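Local coordinates for oxidoreductase, NAD-binding/iron-sulfur cluster-binding protein (PDB 6ZXU), which probably removes halogen atoms reductively from organic substrates, as a reductive dehalogenase that carries cobalamin and two iron-sulfur clusters, at residues Pro299-Val304 and Gly557-Phe562; Val498-Asp503 and Lys544-Cys549. All coordinates share one frame; numbering follows the deposited sequence.

Interaction 1 of 2, residues Pro299-Val304 and Gly557-Phe562; sequences PTTLVV and GDKVMF
Lys559 opens the contact by crossing Thr301 at about a right angle, its NZ 4.1 Å from the methyl CG2 of Thr301. A bend at chi3 (-83°) in an otherwise extended chain turns the amino group to Glu566, its salt-bridge partner, and to Gln536, which accepts a hydrogen bond. NZ also gives a weak bond of 3.2 Å to a water that lies 2.8 Å from Thr300 O, to which it can donate. Lysine suits this place because its reach brings NZ to the oxygens of Glu566 and Gln536; the Thr301 methyl merely flanks it.

Farther along, Met561 makes the apolar half. Bends at chi2 and chi3 swing its tip across, where CE lies 3.9 Å from CD2 of Leu302 and SD 4.1 Å from the same methyl. Val304 CG2 borders CE more loosely, at 4.5 Å. The flexible thioether can fit itself to two branched neighbours.

No direct hydrogen bond joins the segments. Strands 560-562 and 565-567 form a beta hairpin against which the 299-304 loop packs, Leu302 being backbone-bonded to Glu566, while Val303 and Phe562 line the cobalamin pocket. Helix 713-721 covers Leu302, Val304 and Met561, and helix 535-540 touches Thr300 and Thr301.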
ATOM      1  N   PRO A 299     -10.074  -5.728  22.634  1.00 21.53           N
ATOM      2  CA  PRO A 299     -10.740  -5.063  21.527  1.00 20.89           C
ATOM      3  C   PRO A 299     -12.186  -4.689  21.823  1.00 19.92           C
ATOM      4  O   PRO A 299     -12.770  -5.197  22.763  1.00 20.44           O
ATOM      5  CB  PRO A 299     -10.710  -6.074  20.456  1.00 21.03           C
ATOM      6  CG  PRO A 299      -9.690  -7.058  20.867  1.00 22.50           C
ATOM      7  CD  PRO A 299      -9.723  -7.119  22.329  1.00 22.73           C
ATOM      8  N   THR A 300     -12.741  -3.802  21.000  1.00 19.57           N
ATOM      9  CA  THR A 300     -14.115  -3.315  21.172  1.00 20.76           C
ATOM     10  C   THR A 300     -15.154  -4.383  20.766  1.00 19.67           C
ATOM     11  O   THR A 300     -16.333  -4.164  20.880  1.00 20.54           O
ATOM     12  CB  THR A 300     -14.365  -2.038  20.368  1.00 20.45           C
ATOM     13  OG1 THR A 300     -14.116  -2.310  18.957  1.00 20.81           O
ATOM     14  CG2 THR A 300     -13.424  -0.899  20.838  1.00 21.19           C
ATOM     15  N   THR A 301     -14.694  -5.491  20.225  1.00 18.62           N
ATOM     16  CA  THR A 301     -15.562  -6.552  19.815  1.00 19.01           C
ATOM     17  C   THR A 301     -15.090  -7.811  20.525  1.00 19.47           C
ATOM     18  O   THR A 301     -13.878  -7.939  20.805  1.00 18.19           O
ATOM     19  CB  THR A 301     -15.519  -6.763  18.260  1.00 20.39           C
ATOM     20  OG1 THR A 301     -14.150  -6.767  17.755  1.00 16.20           O
ATOM     21  CG2 THR A 301     -16.277  -5.692  17.568  1.00 23.76           C
ATOM     22  N   LEU A 302     -15.996  -8.736  20.764  1.00 16.92           N
ATOM     23  CA  LEU A 302     -15.653  -9.944  21.524  1.00 20.04           C
ATOM     24  C   LEU A 302     -14.676 -10.889  20.833  1.00 19.12           C
ATOM     25  O   LEU A 302     -14.832 -11.207  19.672  1.00 17.61           O
ATOM     26  CB  LEU A 302     -16.927 -10.696  21.834  1.00 21.35           C
ATOM     27  CG  LEU A 302     -16.888 -11.867  22.794  1.00 23.02           C
ATOM     28  CD1 LEU A 302     -16.358 -11.472  24.163  1.00 22.83           C
ATOM     29  CD2 LEU A 302     -18.321 -12.385  22.875  1.00 23.61           C
ATOM     30  N   VAL A 303     -13.605 -11.258  21.519  1.00 20.14           N
ATOM     31  CA  VAL A 303     -12.633 -12.261  21.048  1.00 19.05           C
ATOM     32  C   VAL A 303     -12.570 -13.356  22.148  1.00 19.63           C
ATOM     33  O   VAL A 303     -12.239 -13.082  23.324  1.00 19.48           O
ATOM     34  CB  VAL A 303     -11.241 -11.638  20.830  1.00 19.09           C
ATOM     35  CG1 VAL A 303     -10.212 -12.676  20.389  1.00 21.04           C
ATOM     36  CG2 VAL A 303     -11.337 -10.513  19.814  1.00 20.39           C
ATOM     37  N   VAL A 304     -12.936 -14.560  21.778  1.00 16.81           N
ATOM     38  CA  VAL A 304     -12.914 -15.710  22.741  1.00 16.17           C
ATOM     39  C   VAL A 304     -11.819 -16.651  22.260  1.00 16.52           C
ATOM     40  O   VAL A 304     -12.070 -17.563  21.482  1.00 15.71           O
ATOM     41  CB  VAL A 304     -14.288 -16.404  22.756  1.00 17.49           C
ATOM     42  CG1 VAL A 304     -14.306 -17.486  23.864  1.00 21.27           C
ATOM     43  CG2 VAL A 304     -15.411 -15.379  22.968  1.00 18.54           C
ATOM     44  N   GLY A 557     -26.852  -6.358   8.185  1.00 15.21           N
ATOM     45  CA  GLY A 557     -27.418  -6.741   9.472  1.00 16.11           C
ATOM     46  C   GLY A 557     -26.452  -6.586  10.652  1.00 18.60           C
ATOM     47  O   GLY A 557     -25.556  -5.777  10.617  1.00 16.13           O
ATOM     48  N   ASP A 558     -26.708  -7.326  11.701  1.00 19.15           N
ATOM     49  CA  ASP A 558     -26.016  -7.186  12.937  1.00 21.70           C
ATOM     50  C   ASP A 558     -24.762  -8.075  12.930  1.00 17.52           C
ATOM     51  O   ASP A 558     -24.654  -8.973  12.115  1.00 15.75           O
ATOM     52  CB  ASP A 558     -26.933  -7.626  14.068  1.00 24.76           C
ATOM     53  CG  ASP A 558     -28.064  -6.642  14.310  1.00 35.46           C
ATOM     54  OD1 ASP A 558     -27.915  -5.417  14.010  1.00 39.65           O
ATOM     55  OD2 ASP A 558     -29.095  -7.134  14.838  1.00 48.40           O
ATOM     56  N   LYS A 559     -23.850  -7.779  13.828  1.00 16.05           N
ATOM     57  CA  LYS A 559     -22.693  -8.617  14.012  1.00 16.42           C
ATOM     58  C   LYS A 559     -23.139 -10.012  14.493  1.00 17.54           C
ATOM     59  O   LYS A 559     -24.168 -10.168  15.139  1.00 20.71           O
ATOM     60  CB  LYS A 559     -21.724  -8.009  14.993  1.00 18.03           C
ATOM     61  CG  LYS A 559     -20.938  -6.839  14.423  1.00 17.53           C
ATOM     62  CD  LYS A 559     -20.094  -6.136  15.480  1.00 19.33           C
ATOM     63  CE  LYS A 559     -20.954  -5.141  16.226  1.00 20.15           C
ATOM     64  NZ  LYS A 559     -20.183  -4.537  17.331  1.00 23.19           N
ATOM     65  N   VAL A 560     -22.357 -11.023  14.157  1.00 17.33           N
ATOM     66  CA  VAL A 560     -22.553 -12.400  14.539  1.00 16.61           C
ATOM     67  C   VAL A 560     -21.248 -12.939  15.161  1.00 17.15           C
ATOM     68  O   VAL A 560     -20.163 -12.339  15.037  1.00 16.34           O
ATOM     69  CB  VAL A 560     -22.954 -13.314  13.349  1.00 16.72           C
ATOM     70  CG1 VAL A 560     -24.299 -12.900  12.783  1.00 20.48           C
ATOM     71  CG2 VAL A 560     -21.929 -13.317  12.218  1.00 16.21           C
ATOM     72  N   MET A 561     -21.378 -14.073  15.835  1.00 17.19           N
ATOM     73  CA  MET A 561     -20.191 -14.818  16.255  1.00 18.84           C
ATOM     74  C   MET A 561     -19.771 -15.710  15.094  1.00 18.29           C
ATOM     75  O   MET A 561     -20.613 -16.318  14.429  1.00 17.92           O
ATOM     76  CB  MET A 561     -20.536 -15.692  17.519  1.00 21.41           C
ATOM     77  CG  MET A 561     -20.857 -14.912  18.781  1.00 19.24           C
ATOM     78  SD  MET A 561     -19.692 -13.610  19.195  1.00 22.00           S
ATOM     79  CE  MET A 561     -18.244 -14.568  19.608  1.00 22.59           C
ATOM     80  N   PHE A 562     -18.478 -15.812  14.911  1.00 15.81           N
ATOM     81  CA  PHE A 562     -17.881 -16.585  13.831  1.00 15.03           C
ATOM     82  C   PHE A 562     -16.550 -17.083  14.376  1.00 14.69           C
ATOM     83  O   PHE A 562     -15.708 -16.286  14.694  1.00 15.17           O
ATOM     84  CB  PHE A 562     -17.658 -15.638  12.587  1.00 14.42           C
ATOM     85  CG  PHE A 562     -16.962 -16.272  11.419  1.00 14.01           C
ATOM     86  CD1 PHE A 562     -15.567 -16.238  11.278  1.00 15.74           C
ATOM     87  CD2 PHE A 562     -17.688 -16.930  10.452  1.00 14.17           C
ATOM     88  CE1 PHE A 562     -14.962 -16.880  10.256  1.00 14.21           C
ATOM     89  CE2 PHE A 562     -17.067 -17.589   9.421  1.00 13.66           C
ATOM     90  CZ  PHE A 562     -15.689 -17.532   9.310  1.00 14.14           C
TER
HETATM   91  O   HOH W   1     -18.940  -4.961  20.219  1.00 35.53           O

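Interaction 2 of 2, residues Val498-Asp503 and Lys544-Cys549; sequences VSRIGD and KCAREC. With SF4 (iron/sulfur cluster), chain D; SF4 (iron/sulfur cluster), chain E.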
ATOM      1  N   VAL A 498     -12.729  -3.510  13.970  1.00 13.31           N
ATOM      2  CA  VAL A 498     -13.714  -4.269  13.191  1.00 14.89           C
ATOM      3  C   VAL A 498     -14.750  -3.332  12.570  1.00 13.88           C
ATOM      4  O   VAL A 498     -15.384  -2.522  13.267  1.00 13.10           O
ATOM      5  CB  VAL A 498     -14.407  -5.305  14.105  1.00 13.41           C
ATOM      6  CG1 VAL A 498     -15.666  -5.891  13.497  1.00 16.62           C
ATOM      7  CG2 VAL A 498     -13.402  -6.441  14.389  1.00 15.06           C
ATOM      8  N   SER A 499     -14.965  -3.476  11.242  1.00 15.21           N
ATOM      9  CA  SER A 499     -15.877  -2.646  10.490  1.00 12.76           C
ATOM     10  C   SER A 499     -16.947  -3.515   9.791  1.00 12.98           C
ATOM     11  O   SER A 499     -16.808  -4.718   9.649  1.00 11.48           O
ATOM     12  CB  SER A 499     -15.168  -1.782   9.470  1.00 12.85           C
ATOM     13  OG  SER A 499     -14.845  -2.537   8.317  1.00 14.96           O
ATOM     14  N   ARG A 500     -17.988  -2.836   9.318  1.00 12.71           N
ATOM     15  CA  ARG A 500     -19.046  -3.554   8.579  1.00 11.90           C
ATOM     16  C   ARG A 500     -18.517  -4.206   7.316  1.00 11.92           C
ATOM     17  O   ARG A 500     -18.961  -5.273   6.917  1.00 13.85           O
ATOM     18  CB  ARG A 500     -20.211  -2.607   8.312  1.00 12.08           C
ATOM     19  CG  ARG A 500     -21.335  -3.245   7.457  1.00 13.30           C
ATOM     20  CD  ARG A 500     -22.543  -2.315   7.218  1.00 10.53           C
ATOM     21  NE  ARG A 500     -23.158  -1.931   8.444  1.00 11.89           N
ATOM     22  CZ  ARG A 500     -23.951  -2.669   9.204  1.00 12.89           C
ATOM     23  NH1 ARG A 500     -24.341  -3.880   8.770  1.00 14.27           N
ATOM     24  NH2 ARG A 500     -24.423  -2.161  10.301  1.00 14.54           N
ATOM     25  N   ILE A 501     -17.559  -3.622   6.652  1.00 11.81           N
ATOM     26  CA  ILE A 501     -16.965  -4.265   5.458  1.00 13.79           C
ATOM     27  C   ILE A 501     -16.704  -5.730   5.644  1.00 17.38           C
ATOM     28  O   ILE A 501     -17.069  -6.515   4.818  1.00 15.60           O
ATOM     29  CB  ILE A 501     -15.727  -3.504   4.977  1.00 12.34           C
ATOM     30  CG1 ILE A 501     -16.133  -2.106   4.575  1.00 12.92           C
ATOM     31  CG2 ILE A 501     -15.095  -4.185   3.825  1.00 14.71           C
ATOM     32  CD1 ILE A 501     -14.979  -1.145   4.092  1.00 13.26           C
ATOM     33  N   GLY A 502     -16.096  -6.115   6.748  1.00 16.16           N
ATOM     34  CA  GLY A 502     -16.134  -7.482   7.165  1.00 19.82           C
ATOM     35  C   GLY A 502     -14.787  -8.032   7.404  1.00 19.00           C
ATOM     36  O   GLY A 502     -14.357  -8.182   8.585  1.00 21.70           O
ATOM     37  N   ASP A 503     -14.097  -8.314   6.312  1.00 18.50           N
ATOM     38  CA  ASP A 503     -12.756  -8.866   6.347  1.00 15.55           C
ATOM     39  C   ASP A 503     -11.721  -7.786   6.178  1.00 16.71           C
ATOM     40  O   ASP A 503     -10.565  -8.075   5.836  1.00 20.07           O
ATOM     41  CB  ASP A 503     -12.571  -9.990   5.225  1.00 20.70           C
ATOM     42  CG  ASP A 503     -13.208 -11.428   5.673  1.00 26.68           C
ATOM     43  OD1 ASP A 503     -14.048 -11.486   6.672  1.00 24.05           O
ATOM     44  OD2 ASP A 503     -12.779 -12.502   5.076  1.00 21.76           O
ATOM     45  N   LYS A 544     -23.276   2.285   3.979  1.00 15.94           N
ATOM     46  CA  LYS A 544     -22.854   2.734   2.651  1.00 15.01           C
ATOM     47  C   LYS A 544     -22.076   1.656   1.866  1.00 14.03           C
ATOM     48  O   LYS A 544     -22.293   1.452   0.674  1.00 11.79           O
ATOM     49  CB  LYS A 544     -22.128   4.053   2.768  1.00 15.54           C
ATOM     50  CG  LYS A 544     -21.742   4.669   1.407  1.00 17.81           C
ATOM     51  CD  LYS A 544     -21.517   6.151   1.526  1.00 20.34           C
ATOM     52  CE  LYS A 544     -21.094   6.717   0.185  1.00 20.94           C
ATOM     53  NZ  LYS A 544     -21.246   8.206   0.165  1.00 22.06           N
ATOM     54  N   CYS A 545     -21.094   1.018   2.494  1.00 12.86           N
ATOM     55  CA  CYS A 545     -20.338  -0.043   1.883  1.00 12.68           C
ATOM     56  C   CYS A 545     -21.285  -1.145   1.424  1.00 14.07           C
ATOM     57  O   CYS A 545     -21.094  -1.662   0.329  1.00 14.32           O
ATOM     58  CB  CYS A 545     -19.291  -0.596   2.851  1.00 10.61           C
ATOM     59  SG  CYS A 545     -19.964  -1.162   4.490  1.00 13.52           S
ATOM     60  N   ALA A 546     -22.194  -1.580   2.288  1.00 13.14           N
ATOM     61  CA  ALA A 546     -23.131  -2.614   1.921  1.00 14.13           C
ATOM     62  C   ALA A 546     -23.973  -2.255   0.668  1.00 14.41           C
ATOM     63  O   ALA A 546     -24.195  -3.082  -0.214  1.00 14.17           O
ATOM     64  CB  ALA A 546     -24.024  -2.924   3.128  1.00 15.89           C
ATOM     65  N   ARG A 547     -24.454  -1.047   0.615  1.00 16.64           N
ATOM     66  CA  ARG A 547     -25.255  -0.558  -0.478  1.00 15.20           C
ATOM     67  C   ARG A 547     -24.513  -0.475  -1.741  1.00 17.12           C
ATOM     68  O   ARG A 547     -25.072  -0.725  -2.800  1.00 18.84           O
ATOM     69  CB  ARG A 547     -25.748   0.838  -0.137  1.00 19.03           C
ATOM     70  CG  ARG A 547     -26.794   1.431  -1.087  1.00 20.75           C
ATOM     71  CD  ARG A 547     -27.081   2.854  -0.647  1.00 21.33           C
ATOM     72  NE  ARG A 547     -26.041   3.725  -1.129  1.00 20.51           N
ATOM     73  CZ  ARG A 547     -25.564   4.767  -0.475  1.00 21.38           C
ATOM     74  NH1 ARG A 547     -25.986   5.020   0.739  1.00 22.02           N
ATOM     75  NH2 ARG A 547     -24.617   5.523  -1.034  1.00 19.28           N
ATOM     76  N   GLU A 548     -23.192  -0.214  -1.688  1.00 14.41           N
ATOM     77  CA  GLU A 548     -22.436  -0.001  -2.890  1.00 14.57           C
ATOM     78  C   GLU A 548     -21.717  -1.190  -3.415  1.00 14.24           C
ATOM     79  O   GLU A 548     -21.055  -1.111  -4.429  1.00 15.28           O
ATOM     80  CB  GLU A 548     -21.476   1.149  -2.693  1.00 15.37           C
ATOM     81  CG  GLU A 548     -22.136   2.512  -2.428  1.00 17.72           C
ATOM     82  CD  GLU A 548     -23.018   3.024  -3.610  1.00 22.05           C
ATOM     83  OE1 GLU A 548     -22.866   2.512  -4.773  1.00 24.29           O
ATOM     84  OE2 GLU A 548     -23.856   3.864  -3.323  1.00 21.69           O
ATOM     85  N   CYS A 549     -21.787  -2.307  -2.727  1.00 15.43           N
ATOM     86  CA  CYS A 549     -21.002  -3.502  -3.129  1.00 16.35           C
ATOM     87  C   CYS A 549     -21.649  -4.087  -4.408  1.00 18.10           C
ATOM     88  O   CYS A 549     -22.830  -4.426  -4.323  1.00 13.95           O
ATOM     89  CB  CYS A 549     -21.023  -4.629  -2.040  1.00 17.32           C
ATOM     90  SG  CYS A 549     -20.318  -6.194  -2.593  1.00 15.20           S
TER
HETATM   91 FE1  SF4 D 701     -19.297   0.416   5.957  1.00 12.69          FE
HETATM   92 FE2  SF4 D 701     -20.196   2.919   6.848  1.00 13.05          FE
HETATM   93 FE3  SF4 D 701     -17.550   2.517   6.466  1.00 12.96          FE
HETATM   94 FE4  SF4 D 701     -18.746   1.225   8.549  1.00 12.02          FE
HETATM   95  S1  SF4 D 701     -18.525   3.462   8.185  1.00 14.73           S
HETATM   96  S2  SF4 D 701     -17.365   0.349   7.095  1.00 14.46           S
HETATM   97  S3  SF4 D 701     -20.727   0.848   7.555  1.00 13.68           S
HETATM   98  S4  SF4 D 701     -19.233   2.439   4.973  1.00 15.42           S
HETATM   99 FE1  SF4 E 702     -15.704  -7.560  -2.463  1.00 14.59          FE
HETATM  100 FE2  SF4 E 702     -15.840  -5.367  -4.152  1.00 15.43          FE
HETATM  101 FE3  SF4 E 702     -15.764  -4.984  -1.387  1.00 14.06          FE
HETATM  102 FE4  SF4 E 702     -17.993  -6.020  -2.617  1.00 16.30          FE
HETATM  103  S1  SF4 E 702     -17.108  -4.021  -2.899  1.00 17.80           S
HETATM  104  S2  SF4 E 702     -16.962  -6.765  -0.753  1.00 17.65           S
HETATM  105  S3  SF4 E 702     -17.029  -7.234  -4.277  1.00 18.06           S
HETATM  106  S4  SF4 E 702     -14.213  -5.949  -2.658  1.00 17.87           S
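Arg500 lays the aliphatic part of its side chain along the thiolate of Cys545, with CG and CD each 3.9 Å from SG. CG stands anti to the backbone N (chi1 176°), and a straight chi2 carries CD on past that sulfur, with CB (3.6 Å) and CD beside sulfide S3 of the cluster of chain D. The bend at chi3 then turns NE and the guanidinium edge back to S3, which lies in the guanidinium plane, where the positive charge would probably ease the negative charge of the cluster. Beyond it, NH1 is held by the carbonyls of Ser555 and Gly557. With an alanine here, Cys545 SG is likely to be uncovered on the side of CG and CD, S3 to lose the guanidinium at its edge, and the two carbonyls to lose this donor.

Cys545 carries SG between its backbone N and carbonyl carbon (chi1 55°), a rotation that brings the sulfur to iron FE1 of the same cluster at 2.3 Å. Its CB is met by Ile501 CG1 at 3.9 Å, and that CG1 also packs on sulfide S2 of this cluster; a branched apolar residue fills this space between cluster and helix without competing for iron. Ala546, small enough for the helix to come close, meets Arg500 CD.

One turn on, Cys549 SG binds FE4 of the cluster of chain E at 2.3 Å. Cys539, Cys542 and Cys545 serve the first cluster and Cys549 the second, the CxxCxxCxxxC arrangement characteristic of bacterial-type two-[4Fe-4S] ferredoxins, here placed beside cobalamin, to which the carbonyl of Ile501 is hydrogen-bonded.

Interaction 2 is wholly buried and built round metal, with thiolates, sulfides and an arginine packed among apolar groups; interaction 1 lies farther from the centre of the chain, is only partly buried, and relies on methyl contacts and a water bridge. Neither has a direct hydrogen bond between its segments, and the two bury similar areas. Their centres are 15 Å apart, and both segments of interaction 2 lie between those of interaction 1 in sequence, so it is nested in the loop that interaction 1 closes. The two join where Arg500 holds the carbonyl of Gly557 and where Thr301 packs on Val498. Both border cobalamin, through Val303 and Phe562 in one and Ile501 and Asp503 in the other.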